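Local atomic coordinates of cellulose biosynthesis protein BcsG (Salmonella typhimurium LT2, PDB entry 5OLT), a protein that is required for cellulose biosynthesis, this chain being its extramembrane domain, a zinc-binding member of the alkaline phosphatase family. Residues N65-S70 / P265-A270; H94-T99 / S288-P293; M146-G151 / L216-D221; M80-W85 / K240-L245; T99-P104 / S355-A360. All coordinates share one frame; numbering follows the deposited sequence.

How the contacts relate
Leaving the N terminus, the chain first reaches 65-70, whose partner 265-270 closes contact 1 at the zinc ion. Contact 4 starts next, at 80-85, and closes on helix 234-255, nested inside the loop of contact 1. Contact 2 begins at 94-99 and pairs with 288-293, crossing both contacts 1 and 4 and touching contact 1 through backbone and packing. From Thr99, shared with contact 2, contact 5 runs to 355-360, crosses contacts 1, 2 and 4, and joins the small C-terminal sheet to the zinc site. Contact 3 (146-151 with 216-221) is the innermost loop, nested within the other four. Contacts 1, 2 and 3 all reach the seven-stranded sheet.

Contact 1 (N65-S70 / P265-A270); sequences NICSLS and PEHGGA. With ZN (zinc ion), chain B.
Ile66 and Pro265 lie opposite each other where two neighbouring parallel strands, 60-66 and 259-265, run out, and Glu266 N donates to Ile66 O at 2.9 Å. Beyond this point both chains turn into loops, which build the zinc site of the alkaline phosphatase-like domain at the ends of the strands. A second backbone bond, Leu69 N to His267 O, holds the two loops together. Cys67 SG is anti to the backbone N (chi1 -179°) and binds zinc at 2.3 Å. From the other loop come Glu266 OE1, at 1.9 Å from the zinc, and His267 NE2, at 2.1 Å from it; Ser102 OG and a more distant water complete the set. The other carboxylate oxygen of Glu266, OE2, is hydrogen-bonded to Asn215. With NE2 on zinc, the bond from His267 ND1 to Gly268 O at 2.7 Å, nearly in the ring plane, helps fix the rotation of the imidazole. Gly268 packs its CA against Ser70 CB, and Gly269 N is bonded to Asp73. The Pro265 ring packs against Leu69, CB to CB 4.1 Å, and CB of Pro265 is 3.0 Å from Leu69 O, a buried carbonyl oxygen with no polar partner in the model.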
# COMPACT_ATOMS: atom_id res chain seq x y z
N ASN A 65 5.79 -3.41 -2.29
CA ASN A 65 4.41 -3.67 -2.67
C ASN A 65 4.27 -5.16 -2.97
O ASN A 65 4.88 -5.67 -3.90
CB ASN A 65 4.11 -2.78 -3.90
CG ASN A 65 2.69 -2.87 -4.37
OD1 ASN A 65 1.72 -2.81 -3.58
ND2 ASN A 65 2.54 -2.97 -5.68
N ILE A 66 3.53 -5.85 -2.11
CA ILE A 66 3.54 -7.32 -2.09
C ILE A 66 2.24 -7.88 -2.63
O ILE A 66 1.17 -7.59 -2.09
CB ILE A 66 3.75 -7.85 -0.65
CG1 ILE A 66 5.08 -7.32 -0.07
CG2 ILE A 66 3.68 -9.39 -0.60
CD1 ILE A 66 5.25 -7.57 1.42
N CYS A 67 2.34 -8.70 -3.68
CA CYS A 67 1.15 -9.36 -4.23
C CYS A 67 0.63 -10.42 -3.24
O CYS A 67 1.42 -11.14 -2.63
CB CYS A 67 1.54 -10.01 -5.58
SG CYS A 67 0.18 -10.86 -6.46
N SER A 68 -0.71 -10.53 -3.13
CA SER A 68 -1.33 -11.72 -2.52
C SER A 68 -1.01 -11.89 -1.03
O SER A 68 -0.63 -12.99 -0.60
CB SER A 68 -0.99 -12.99 -3.32
OG SER A 68 -1.47 -12.87 -4.65
N LEU A 69 -1.23 -10.83 -0.25
CA LEU A 69 -0.98 -10.82 1.19
C LEU A 69 -2.04 -9.94 1.85
O LEU A 69 -1.96 -8.71 1.77
CB LEU A 69 0.44 -10.30 1.48
CG LEU A 69 0.77 -10.19 2.98
CD1 LEU A 69 0.69 -11.55 3.64
CD2 LEU A 69 2.17 -9.60 3.11
N SER A 70 -2.98 -10.57 2.55
CA SER A 70 -3.95 -9.84 3.41
C SER A 70 -3.83 -10.31 4.86
O SER A 70 -3.20 -11.34 5.14
CB SER A 70 -5.38 -10.09 2.92
OG SER A 70 -5.72 -11.46 3.15
N PRO A 265 0.77 -4.23 0.90
CA PRO A 265 0.35 -5.28 -0.06
C PRO A 265 -0.65 -4.74 -1.08
O PRO A 265 -1.36 -3.77 -0.83
CB PRO A 265 -0.32 -6.33 0.81
CG PRO A 265 0.27 -6.08 2.18
CD PRO A 265 0.42 -4.59 2.28
N GLU A 266 -0.65 -5.40 -2.24
CA GLU A 266 -1.60 -5.03 -3.30
C GLU A 266 -3.03 -5.44 -2.97
O GLU A 266 -3.98 -4.73 -3.32
CB GLU A 266 -1.27 -5.83 -4.56
CG GLU A 266 0.08 -5.63 -5.22
CD GLU A 266 0.26 -6.67 -6.31
OE1 GLU A 266 -0.70 -7.44 -6.54
OE2 GLU A 266 1.34 -6.73 -6.93
N HIS A 267 -3.17 -6.64 -2.40
CA HIS A 267 -4.47 -7.33 -2.21
C HIS A 267 -4.11 -8.70 -1.67
O HIS A 267 -2.95 -9.15 -1.81
CB HIS A 267 -5.23 -7.54 -3.58
CG HIS A 267 -4.44 -8.35 -4.57
ND1 HIS A 267 -4.36 -9.73 -4.50
CD2 HIS A 267 -3.63 -7.97 -5.59
CE1 HIS A 267 -3.50 -10.16 -5.42
NE2 HIS A 267 -3.06 -9.12 -6.11
N GLY A 268 -5.10 -9.38 -1.11
CA GLY A 268 -4.88 -10.71 -0.59
C GLY A 268 -4.81 -11.81 -1.63
O GLY A 268 -5.21 -11.64 -2.78
N GLY A 269 -4.33 -12.97 -1.19
CA GLY A 269 -4.25 -14.16 -2.07
C GLY A 269 -5.45 -15.06 -2.02
O GLY A 269 -5.49 -16.08 -2.69
N ALA A 270 -6.45 -14.68 -1.22
CA ALA A 270 -7.69 -15.46 -1.08
C ALA A 270 -7.32 -16.88 -0.57
O ALA A 270 -7.89 -17.88 -1.00
CB ALA A 270 -8.50 -15.50 -2.39
ZN ZN B . -1.23 -9.19 -7.11
O HOH W 1 -6.92 -12.79 1.01
O HOH W 2 -2.19 -11.03 -8.51

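Contact 2 (H94-T99 / S288-P293); sequences HFNSGT and SITNVP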
# COMPACT_ATOMS: atom_id res chain seq x y z
N HIS A 94 -6.55 -1.64 9.67
CA HIS A 94 -7.72 -1.55 8.80
C HIS A 94 -7.35 -0.74 7.57
O HIS A 94 -8.04 0.25 7.23
CB HIS A 94 -8.94 -0.98 9.57
CG HIS A 94 -9.42 -1.92 10.62
ND1 HIS A 94 -10.10 -3.08 10.31
CD2 HIS A 94 -9.25 -1.93 11.96
CE1 HIS A 94 -10.37 -3.74 11.42
NE2 HIS A 94 -9.83 -3.08 12.43
N PHE A 95 -6.31 -1.19 6.87
CA PHE A 95 -5.87 -0.58 5.61
C PHE A 95 -6.55 -1.33 4.47
O PHE A 95 -6.41 -2.54 4.37
CB PHE A 95 -4.35 -0.71 5.48
CG PHE A 95 -3.79 0.08 4.34
CD1 PHE A 95 -3.86 -0.41 3.00
CD2 PHE A 95 -3.22 1.32 4.58
CE1 PHE A 95 -3.33 0.34 1.96
CE2 PHE A 95 -2.66 2.04 3.54
CZ PHE A 95 -2.73 1.57 2.23
N ASN A 96 -7.28 -0.58 3.63
CA ASN A 96 -8.00 -1.20 2.52
C ASN A 96 -7.25 -1.00 1.23
O ASN A 96 -6.91 0.10 0.85
CB ASN A 96 -9.38 -0.56 2.42
CG ASN A 96 -10.26 -1.29 1.43
OD1 ASN A 96 -10.55 -2.48 1.65
ND2 ASN A 96 -10.67 -0.62 0.35
N SER A 97 -7.03 -2.11 0.50
CA SER A 97 -6.24 -2.02 -0.74
C SER A 97 -7.04 -1.49 -1.94
O SER A 97 -6.44 -1.14 -2.96
CB SER A 97 -5.64 -3.38 -1.11
OG SER A 97 -6.67 -4.25 -1.51
N GLY A 98 -8.36 -1.42 -1.82
CA GLY A 98 -9.19 -0.80 -2.85
C GLY A 98 -9.52 -1.66 -4.06
O GLY A 98 -10.25 -1.18 -4.92
N THR A 99 -8.97 -2.88 -4.12
CA THR A 99 -9.12 -3.75 -5.31
C THR A 99 -8.55 -5.10 -4.99
O THR A 99 -7.83 -5.26 -3.97
CB THR A 99 -8.37 -3.13 -6.52
OG1 THR A 99 -8.57 -3.96 -7.67
CG2 THR A 99 -6.88 -2.98 -6.23
N SER A 288 -12.24 -9.45 3.26
CA SER A 288 -11.15 -10.35 3.63
C SER A 288 -9.95 -10.19 2.69
O SER A 288 -8.78 -10.21 3.12
CB SER A 288 -11.70 -11.77 3.57
OG SER A 288 -10.74 -12.73 3.88
N ILE A 289 -10.24 -10.05 1.39
CA ILE A 289 -9.17 -9.95 0.39
C ILE A 289 -8.48 -8.58 0.46
O ILE A 289 -7.29 -8.48 0.20
CB ILE A 289 -9.74 -10.24 -1.02
CG1 ILE A 289 -10.11 -11.75 -1.07
CG2 ILE A 289 -8.72 -9.94 -2.10
CD1 ILE A 289 -11.01 -12.13 -2.25
N THR A 290 -9.21 -7.53 0.79
CA THR A 290 -8.65 -6.19 0.65
C THR A 290 -8.15 -5.56 1.97
O THR A 290 -7.51 -4.52 1.91
CB THR A 290 -9.67 -5.22 0.02
OG1 THR A 290 -10.79 -5.12 0.93
CG2 THR A 290 -10.12 -5.77 -1.34
N ASN A 291 -8.39 -6.20 3.12
CA ASN A 291 -7.84 -5.64 4.38
C ASN A 291 -6.41 -6.19 4.55
O ASN A 291 -6.23 -7.37 4.86
CB ASN A 291 -8.72 -6.05 5.54
CG ASN A 291 -8.17 -5.56 6.85
OD1 ASN A 291 -7.49 -4.53 6.88
ND2 ASN A 291 -8.41 -6.32 7.93
N VAL A 292 -5.40 -5.35 4.27
CA VAL A 292 -4.02 -5.80 4.12
C VAL A 292 -3.10 -5.20 5.17
O VAL A 292 -3.34 -4.07 5.63
CB VAL A 292 -3.49 -5.49 2.70
CG1 VAL A 292 -4.33 -6.19 1.62
CG2 VAL A 292 -3.41 -3.98 2.40
N PRO A 293 -2.02 -5.93 5.53
CA PRO A 293 -1.08 -5.41 6.54
C PRO A 293 -0.09 -4.42 5.99
O PRO A 293 0.94 -4.80 5.42
CB PRO A 293 -0.36 -6.68 7.02
CG PRO A 293 -0.39 -7.62 5.83
CD PRO A 293 -1.78 -7.37 5.22
O HOH W 3 -4.99 -3.47 7.61
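Phe95 meets Val292 where strands 90-96 and 291-299 run antiparallel in the large mixed sheet of the domain, just as the second strand leaves helix 287-290. Phe95 O accepts from Val292 N at 3.0 Å. A water stands between Phe95 N and Val292 O, accepting from the first and within 2.6 Å of the second. Phe95 points to the same face of the sheet as Val292, its CG anti to the backbone N (chi1 -170°), and ring atom CD1 of Phe95 lies 3.6 Å from Val292 CG2. At Asn96, which forms a non-hydrogen-bonded pair with Asn291, the side chain runs beside that of Thr290 and points the same way. Its OD1 is 2.7 Å from Thr290 OG1 in a hydrogen bond, while the same threonine hydroxyl has a second partner in Ser286 O and Asn96 ND2 is bonded to Ser355 OG. Ser97 follows, and its N donates to Thr290 O at 2.8 Å, which ties the end of the helix to the start of the loop. The Ser97 hydroxyl sits 3.5 Å from Thr290 CB and donates forward to Thr99 O, in the carbonyl plane. That carbonyl oxygen of Thr99 is also touched from across the contact, by Thr290 CG2 at 3.5 Å.

Contact 3 (M146-G151 / L216-D221); sequences MMDHNG and LLPLHD
Asp148 and Leu217 join the loops that follow strands 142-147 and 210-216, two parallel neighbours at the margin of the main sheet, close to the zinc site. The carboxylate carries the polar part of the contact: Asp148 OD1 accepts from Leu217 N at 2.9 Å through its syn lone pair, and the N-H points almost straight at it. The same oxygen takes a longer bond, 3.3 Å, from His149 ND1, which meets it nearly in the plane of the imidazole. Two donors therefore grip OD1, and the second helps to fix the rotation of the His149 ring. The other oxygen, OD2, has Pro218 CD at 3.2 Å and Leu216 CA at 3.4 Å from it; Asp191 OD1 also lies close by, which may favour a proton shared between the two carboxylates. Leu217 crosses His149 at about a right angle. Its CG, anti to the backbone N (chi1 -153°), lies beside the imidazole, and CD2 sits over one face of that ring, 4.0 Å from the centroid and offset toward the rim, a CH-pi contact. After Leu217 the chain makes a type I turn to His220. Around the pair, Leu216 and Pro218 touch Asp191 at the start of helix 191-203, while Leu216 and Leu219 pack against Leu241 of helix 234-255.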
# COMPACT_ATOMS: atom_id res chain seq x y z
N MET A 146 11.90 -1.43 -9.19
CA MET A 146 12.54 -2.68 -8.89
C MET A 146 11.46 -3.74 -8.81
O MET A 146 10.37 -3.47 -8.27
CB MET A 146 13.21 -2.51 -7.52
CG MET A 146 14.16 -3.60 -7.14
SD MET A 146 15.29 -2.96 -5.88
CE MET A 146 14.35 -3.05 -4.39
N MET A 147 11.77 -4.95 -9.29
CA MET A 147 10.81 -6.06 -9.12
C MET A 147 11.57 -7.34 -8.86
O MET A 147 12.76 -7.46 -9.23
CB MET A 147 9.91 -6.25 -10.36
CG MET A 147 9.06 -5.03 -10.68
SD MET A 147 7.80 -5.34 -11.93
CE MET A 147 7.13 -3.68 -12.08
N ASP A 148 10.90 -8.32 -8.25
CA ASP A 148 11.50 -9.65 -8.16
C ASP A 148 11.00 -10.56 -9.29
O ASP A 148 11.13 -11.77 -9.23
CB ASP A 148 11.31 -10.26 -6.77
CG ASP A 148 9.88 -10.53 -6.42
OD1 ASP A 148 9.00 -10.44 -7.29
OD2 ASP A 148 9.61 -10.84 -5.21
N HIS A 149 10.46 -9.94 -10.35
CA HIS A 149 9.94 -10.68 -11.49
C HIS A 149 10.00 -9.77 -12.70
O HIS A 149 10.34 -8.59 -12.58
CB HIS A 149 8.50 -11.15 -11.19
CG HIS A 149 7.51 -10.03 -11.02
ND1 HIS A 149 7.36 -9.26 -9.88
CD2 HIS A 149 6.61 -9.56 -11.91
CE1 HIS A 149 6.40 -8.37 -10.09
NE2 HIS A 149 5.92 -8.54 -11.31
N ASN A 150 9.67 -10.29 -13.88
CA ASN A 150 9.88 -9.47 -15.08
C ASN A 150 8.69 -8.59 -15.43
O ASN A 150 8.78 -7.80 -16.38
CB ASN A 150 10.33 -10.33 -16.27
CG ASN A 150 9.26 -11.33 -16.72
OD1 ASN A 150 8.07 -11.15 -16.46
ND2 ASN A 150 9.69 -12.39 -17.43
N GLY A 151 7.56 -8.70 -14.71
CA GLY A 151 6.40 -7.81 -14.98
C GLY A 151 5.64 -8.08 -16.26
O GLY A 151 4.75 -7.31 -16.60
N LEU A 216 6.70 -7.26 -5.54
CA LEU A 216 7.08 -8.63 -5.17
C LEU A 216 5.98 -9.62 -5.43
O LEU A 216 4.87 -9.46 -4.92
CB LEU A 216 7.40 -8.72 -3.65
CG LEU A 216 8.58 -7.94 -3.14
CD1 LEU A 216 8.22 -6.47 -3.02
CD2 LEU A 216 9.02 -8.48 -1.79
N LEU A 217 6.31 -10.69 -6.14
CA LEU A 217 5.37 -11.72 -6.56
C LEU A 217 5.44 -13.11 -5.87
O LEU A 217 4.69 -14.00 -6.27
CB LEU A 217 5.65 -11.95 -8.08
CG LEU A 217 4.50 -12.44 -8.94
CD1 LEU A 217 3.39 -11.39 -8.97
CD2 LEU A 217 4.99 -12.75 -10.35
N PRO A 218 6.30 -13.34 -4.83
CA PRO A 218 6.45 -14.75 -4.43
C PRO A 218 5.18 -15.40 -3.88
O PRO A 218 5.07 -16.63 -3.95
CB PRO A 218 7.54 -14.69 -3.36
CG PRO A 218 7.39 -13.34 -2.76
CD PRO A 218 7.09 -12.45 -3.95
N LEU A 219 4.25 -14.61 -3.33
CA LEU A 219 3.06 -15.18 -2.71
C LEU A 219 1.95 -15.42 -3.72
O LEU A 219 0.91 -15.94 -3.36
CB LEU A 219 2.57 -14.29 -1.56
CG LEU A 219 3.65 -13.99 -0.53
CD1 LEU A 219 3.00 -13.17 0.60
CD2 LEU A 219 4.36 -15.24 0.02
N HIS A 220 2.16 -15.06 -5.00
CA HIS A 220 1.11 -15.32 -6.00
C HIS A 220 0.84 -16.81 -6.16
O HIS A 220 1.75 -17.63 -6.10
CB HIS A 220 1.53 -14.73 -7.34
CG HIS A 220 0.40 -14.66 -8.35
ND1 HIS A 220 -0.15 -15.78 -8.96
CD2 HIS A 220 -0.26 -13.60 -8.85
CE1 HIS A 220 -1.08 -15.39 -9.82
NE2 HIS A 220 -1.15 -14.07 -9.79
N ASP A 221 -0.43 -17.16 -6.37
CA ASP A 221 -0.81 -18.55 -6.61
C ASP A 221 -0.00 -19.15 -7.79
O ASP A 221 0.34 -18.46 -8.76
CB ASP A 221 -2.32 -18.63 -6.88
CG ASP A 221 -2.88 -20.01 -6.56
OD1 ASP A 221 -2.13 -20.92 -6.08
OD2 ASP A 221 -4.10 -20.16 -6.80

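Contact 4 (M80-W85 / K240-L245); sequences MSHPLW and KLFDEL
Phe242 reaches from helix 234-255 and packs between His82, Leu84 and Trp85; its ring makes two T-shaped contacts, giving an edge in one and a face in the other. Toward His82 it presents an edge to the imidazole face, the planes standing at 74° and the centroids 5.5 Å apart. CG of His82, anti to the backbone N (chi1 -167°), is thereby set 4.0 Å from Phe242 CD2. Toward Trp85 the roles are reversed: the edge of the indole six-membered ring faces the phenyl face, with planes at 70° and CZ2 of Trp85 3.7 Å from Phe242 CZ. The beta carbon of Phe242 sits over the centre of the His82 ring, 3.4 Å from its centroid, in a CH-pi contact, while Pro83 CD lies over the opposite imidazole face. Both nitrogens of His82 are used. NE2 donates to Asp243 OD1 at 2.8 Å, approaching from above the carboxylate plane, whereas ND1 accepts from Leu84 N at 3.0 Å in a nearly straight bond that caps the start of helix 84-87. This is consistent with the neutral NE2-H tautomer. Leu84 crosses Phe242 at about a right angle, CD2 lying 3.8 Å from Phe242 CD1, and its CD1 touches Leu245 CB. Asp243 also bonds Gln239 through OD2, and Trp85 NE1 bonds Leu79 O. The result is an aromatic cluster between a long helix and a capped short helix, well away from the zinc.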
# COMPACT_ATOMS: atom_id res chain seq x y z
N MET A 80 0.62 -14.67 12.30
CA MET A 80 0.38 -13.43 13.03
C MET A 80 1.47 -13.10 14.06
O MET A 80 1.69 -11.93 14.36
CB MET A 80 -0.97 -13.46 13.72
CG MET A 80 -2.13 -13.47 12.74
SD MET A 80 -2.30 -11.91 11.87
CE MET A 80 -2.99 -10.88 13.17
N SER A 81 2.19 -14.12 14.52
CA SER A 81 3.25 -13.85 15.49
C SER A 81 4.65 -13.84 14.89
O SER A 81 5.65 -13.82 15.62
CB SER A 81 3.17 -14.86 16.65
OG SER A 81 3.35 -16.16 16.16
N HIS A 82 4.74 -13.84 13.55
CA HIS A 82 6.04 -13.68 12.94
C HIS A 82 6.69 -12.39 13.46
O HIS A 82 6.00 -11.36 13.54
CB HIS A 82 5.95 -13.62 11.41
CG HIS A 82 7.28 -13.77 10.77
ND1 HIS A 82 8.21 -12.74 10.74
CD2 HIS A 82 7.90 -14.86 10.23
CE1 HIS A 82 9.33 -13.19 10.18
NE2 HIS A 82 9.16 -14.47 9.85
N PRO A 83 7.99 -12.42 13.82
CA PRO A 83 8.65 -11.24 14.37
C PRO A 83 8.58 -10.00 13.47
O PRO A 83 8.67 -8.90 14.00
CB PRO A 83 10.12 -11.68 14.54
CG PRO A 83 10.12 -13.16 14.50
CD PRO A 83 8.85 -13.63 13.88
N LEU A 84 8.41 -10.15 12.16
CA LEU A 84 8.36 -8.98 11.26
C LEU A 84 7.33 -7.96 11.74
O LEU A 84 7.61 -6.76 11.74
CB LEU A 84 8.02 -9.42 9.82
CG LEU A 84 7.86 -8.26 8.80
CD1 LEU A 84 9.21 -7.59 8.54
CD2 LEU A 84 7.25 -8.85 7.54
N TRP A 85 6.16 -8.42 12.17
CA TRP A 85 5.09 -7.48 12.50
C TRP A 85 5.47 -6.58 13.64
O TRP A 85 5.06 -5.44 13.65
CB TRP A 85 3.74 -8.17 12.78
CG TRP A 85 3.40 -9.15 11.70
CD1 TRP A 85 3.26 -10.51 11.85
CD2 TRP A 85 3.18 -8.87 10.31
NE1 TRP A 85 2.99 -11.08 10.64
CE2 TRP A 85 2.91 -10.10 9.68
CE3 TRP A 85 3.18 -7.67 9.53
CZ2 TRP A 85 2.67 -10.20 8.31
CZ3 TRP A 85 2.93 -7.79 8.17
CH2 TRP A 85 2.69 -9.04 7.59
N LYS A 240 9.27 -17.52 4.37
CA LYS A 240 10.52 -17.21 3.69
C LYS A 240 10.60 -15.72 3.41
O LYS A 240 11.63 -15.09 3.67
CB LYS A 240 10.61 -18.01 2.39
CG LYS A 240 11.81 -17.68 1.50
CD LYS A 240 11.84 -18.65 0.33
CE LYS A 240 12.99 -18.42 -0.64
NZ LYS A 240 14.19 -19.18 -0.30
N LEU A 241 9.52 -15.14 2.88
CA LEU A 241 9.50 -13.71 2.59
C LEU A 241 9.68 -12.88 3.87
O LEU A 241 10.47 -11.93 3.89
CB LEU A 241 8.17 -13.32 1.92
CG LEU A 241 7.99 -11.81 1.68
CD1 LEU A 241 9.10 -11.20 0.80
CD2 LEU A 241 6.62 -11.55 1.09
N PHE A 242 8.94 -13.24 4.92
CA PHE A 242 9.01 -12.44 6.13
C PHE A 242 10.38 -12.56 6.78
O PHE A 242 10.90 -11.57 7.30
CB PHE A 242 7.90 -12.83 7.11
CG PHE A 242 6.49 -12.68 6.57
CD1 PHE A 242 6.20 -11.87 5.48
CD2 PHE A 242 5.44 -13.34 7.22
CE1 PHE A 242 4.89 -11.79 5.03
CE2 PHE A 242 4.13 -13.25 6.76
CZ PHE A 242 3.86 -12.46 5.66
N ASP A 243 10.98 -13.75 6.74
CA ASP A 243 12.35 -13.92 7.23
C ASP A 243 13.35 -13.11 6.42
O ASP A 243 14.27 -12.49 7.00
CB ASP A 243 12.73 -15.40 7.21
CG ASP A 243 12.10 -16.20 8.37
OD1 ASP A 243 11.63 -15.58 9.37
OD2 ASP A 243 12.10 -17.46 8.26
N GLU A 244 13.15 -13.02 5.09
CA GLU A 244 14.05 -12.23 4.28
C GLU A 244 13.87 -10.73 4.53
O GLU A 244 14.86 -10.02 4.59
CB GLU A 244 13.92 -12.57 2.81
CG GLU A 244 14.50 -13.95 2.51
CD GLU A 244 14.70 -14.22 1.04
OE1 GLU A 244 14.17 -13.50 0.16
OE2 GLU A 244 15.42 -15.22 0.75
N LEU A 245 12.62 -10.28 4.67
CA LEU A 245 12.41 -8.87 4.98
C LEU A 245 13.01 -8.51 6.34
O LEU A 245 13.65 -7.47 6.47
CB LEU A 245 10.92 -8.52 4.94
CG LEU A 245 10.27 -8.60 3.56
CD1 LEU A 245 8.77 -8.37 3.71
CD2 LEU A 245 10.90 -7.58 2.60

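Contact 5 (T99-P104 / S355-A360); sequences TSYSGP and SENANA. With ZN (zinc ion), chain B.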
# COMPACT_ATOMS: atom_id res chain seq x y z
N THR A 99 -8.97 -2.88 -4.12
CA THR A 99 -9.12 -3.75 -5.31
C THR A 99 -8.55 -5.10 -4.99
O THR A 99 -7.83 -5.26 -3.97
CB THR A 99 -8.37 -3.13 -6.52
OG1 THR A 99 -8.57 -3.96 -7.67
CG2 THR A 99 -6.88 -2.98 -6.23
N SER A 100 -8.89 -6.09 -5.82
CA SER A 100 -8.31 -7.41 -5.62
C SER A 100 -7.43 -7.87 -6.78
O SER A 100 -7.04 -9.05 -6.78
CB SER A 100 -9.36 -8.44 -5.28
OG SER A 100 -10.37 -8.51 -6.27
N TYR A 101 -7.07 -6.95 -7.70
CA TYR A 101 -6.19 -7.29 -8.82
C TYR A 101 -4.90 -6.49 -8.76
O TYR A 101 -4.89 -5.37 -8.25
CB TYR A 101 -6.89 -7.01 -10.16
CG TYR A 101 -8.09 -7.91 -10.47
CD1 TYR A 101 -8.12 -9.26 -10.10
CD2 TYR A 101 -9.14 -7.41 -11.22
CE1 TYR A 101 -9.22 -10.08 -10.43
CE2 TYR A 101 -10.22 -8.22 -11.59
CZ TYR A 101 -10.25 -9.54 -11.19
OH TYR A 101 -11.36 -10.30 -11.58
N SER A 102 -3.82 -7.08 -9.30
CA SER A 102 -2.50 -6.49 -9.13
C SER A 102 -2.30 -5.17 -9.85
O SER A 102 -1.77 -4.21 -9.26
CB SER A 102 -1.44 -7.46 -9.66
OG SER A 102 -1.54 -8.74 -9.03
N GLY A 103 -2.73 -5.09 -11.12
CA GLY A 103 -2.52 -3.86 -11.89
C GLY A 103 -3.19 -2.66 -11.26
O GLY A 103 -2.53 -1.65 -10.97
N PRO A 104 -4.49 -2.77 -10.98
CA PRO A 104 -5.17 -1.64 -10.36
C PRO A 104 -4.60 -1.32 -8.97
O PRO A 104 -4.57 -0.14 -8.61
CB PRO A 104 -6.62 -2.10 -10.24
CG PRO A 104 -6.75 -3.29 -11.08
CD PRO A 104 -5.42 -3.82 -11.46
N SER A 355 -13.91 -0.92 -2.37
CA SER A 355 -12.99 -1.64 -3.25
C SER A 355 -13.67 -1.94 -4.57
O SER A 355 -14.90 -2.17 -4.61
CB SER A 355 -12.56 -2.97 -2.61
OG SER A 355 -11.93 -2.72 -1.37
N GLU A 356 -12.88 -1.92 -5.63
CA GLU A 356 -13.44 -2.13 -6.96
C GLU A 356 -12.54 -2.85 -7.86
O GLU A 356 -11.31 -2.72 -7.77
CB GLU A 356 -13.67 -0.78 -7.69
CG GLU A 356 -14.38 0.25 -6.92
CD GLU A 356 -14.79 1.43 -7.76
OE1 GLU A 356 -14.92 1.37 -9.04
OE2 GLU A 356 -15.01 2.42 -7.07
N ASN A 357 -13.16 -3.64 -8.74
CA ASN A 357 -12.51 -4.10 -9.98
C ASN A 357 -13.42 -3.58 -11.11
O ASN A 357 -14.44 -2.96 -10.83
CB ASN A 357 -12.38 -5.63 -9.99
CG ASN A 357 -11.59 -6.18 -8.79
OD1 ASN A 357 -10.65 -5.56 -8.29
ND2 ASN A 357 -11.95 -7.38 -8.38
N ALA A 358 -13.10 -3.84 -12.38
CA ALA A 358 -13.90 -3.32 -13.51
C ALA A 358 -15.39 -3.59 -13.35
O ALA A 358 -16.22 -2.73 -13.66
CB ALA A 358 -13.43 -3.86 -14.84
N ASN A 359 -15.71 -4.74 -12.78
CA ASN A 359 -17.09 -5.18 -12.81
C ASN A 359 -17.84 -5.17 -11.50
O ASN A 359 -19.01 -5.51 -11.44
CB ASN A 359 -17.13 -6.61 -13.38
CG ASN A 359 -16.73 -6.69 -14.84
OD1 ASN A 359 -15.55 -6.84 -15.19
ND2 ASN A 359 -17.74 -6.67 -15.70
N ALA A 360 -17.16 -4.79 -10.42
CA ALA A 360 -17.74 -4.97 -9.10
C ALA A 360 -17.25 -3.90 -8.16
O ALA A 360 -16.07 -3.52 -8.22
CB ALA A 360 -17.37 -6.34 -8.55
ZN ZN B . -1.23 -9.19 -7.11
O HOH W 2 -2.19 -11.03 -8.51
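Asn357 turns its CG anti to the carbonyl carbon (chi1 -58°) and Thr99 holds OG1 anti to the backbone N (chi1 -178°), which brings an amide and a hydroxyl together at the margin of the small sheet. In the conformer described here, one of two deposited for Asn357, OD1 of Asn357 is 2.7 Å from Thr99 OG1, and Glu356 O lies 3.0 Å from the same hydroxyl. In that copy Ser100 N donates to Asn357 OD1 at 3.1 Å, in the carbonyl plane and on a lone pair, while Asn357 ND2 donates to Ser100 OG at 2.9 Å, nearly in its own amide plane. Ser100 alone thus meets both ends of the amide, and its OG is also hydrogen-bonded to Arg282 O. Thr99 and Ser100 lead, through Tyr101, into helix 102-110, whose first residue, Ser102, binds the zinc through OG at 2.0 Å; alkaline phosphatase family enzymes place their nucleophile at such a helix start. Strand 355-357 is an outermost strand of the four-stranded C-terminal sheet. Tyr101, the N-cap residue, stacks its ring on the Asn357 amide, the planes 18° apart, and its hydroxyl is bonded to Asp283. Asn357 ND2 stands 3.7 Å above the Tyr101 ring plane, offset toward the rim, and has a second partner in Asp283 O.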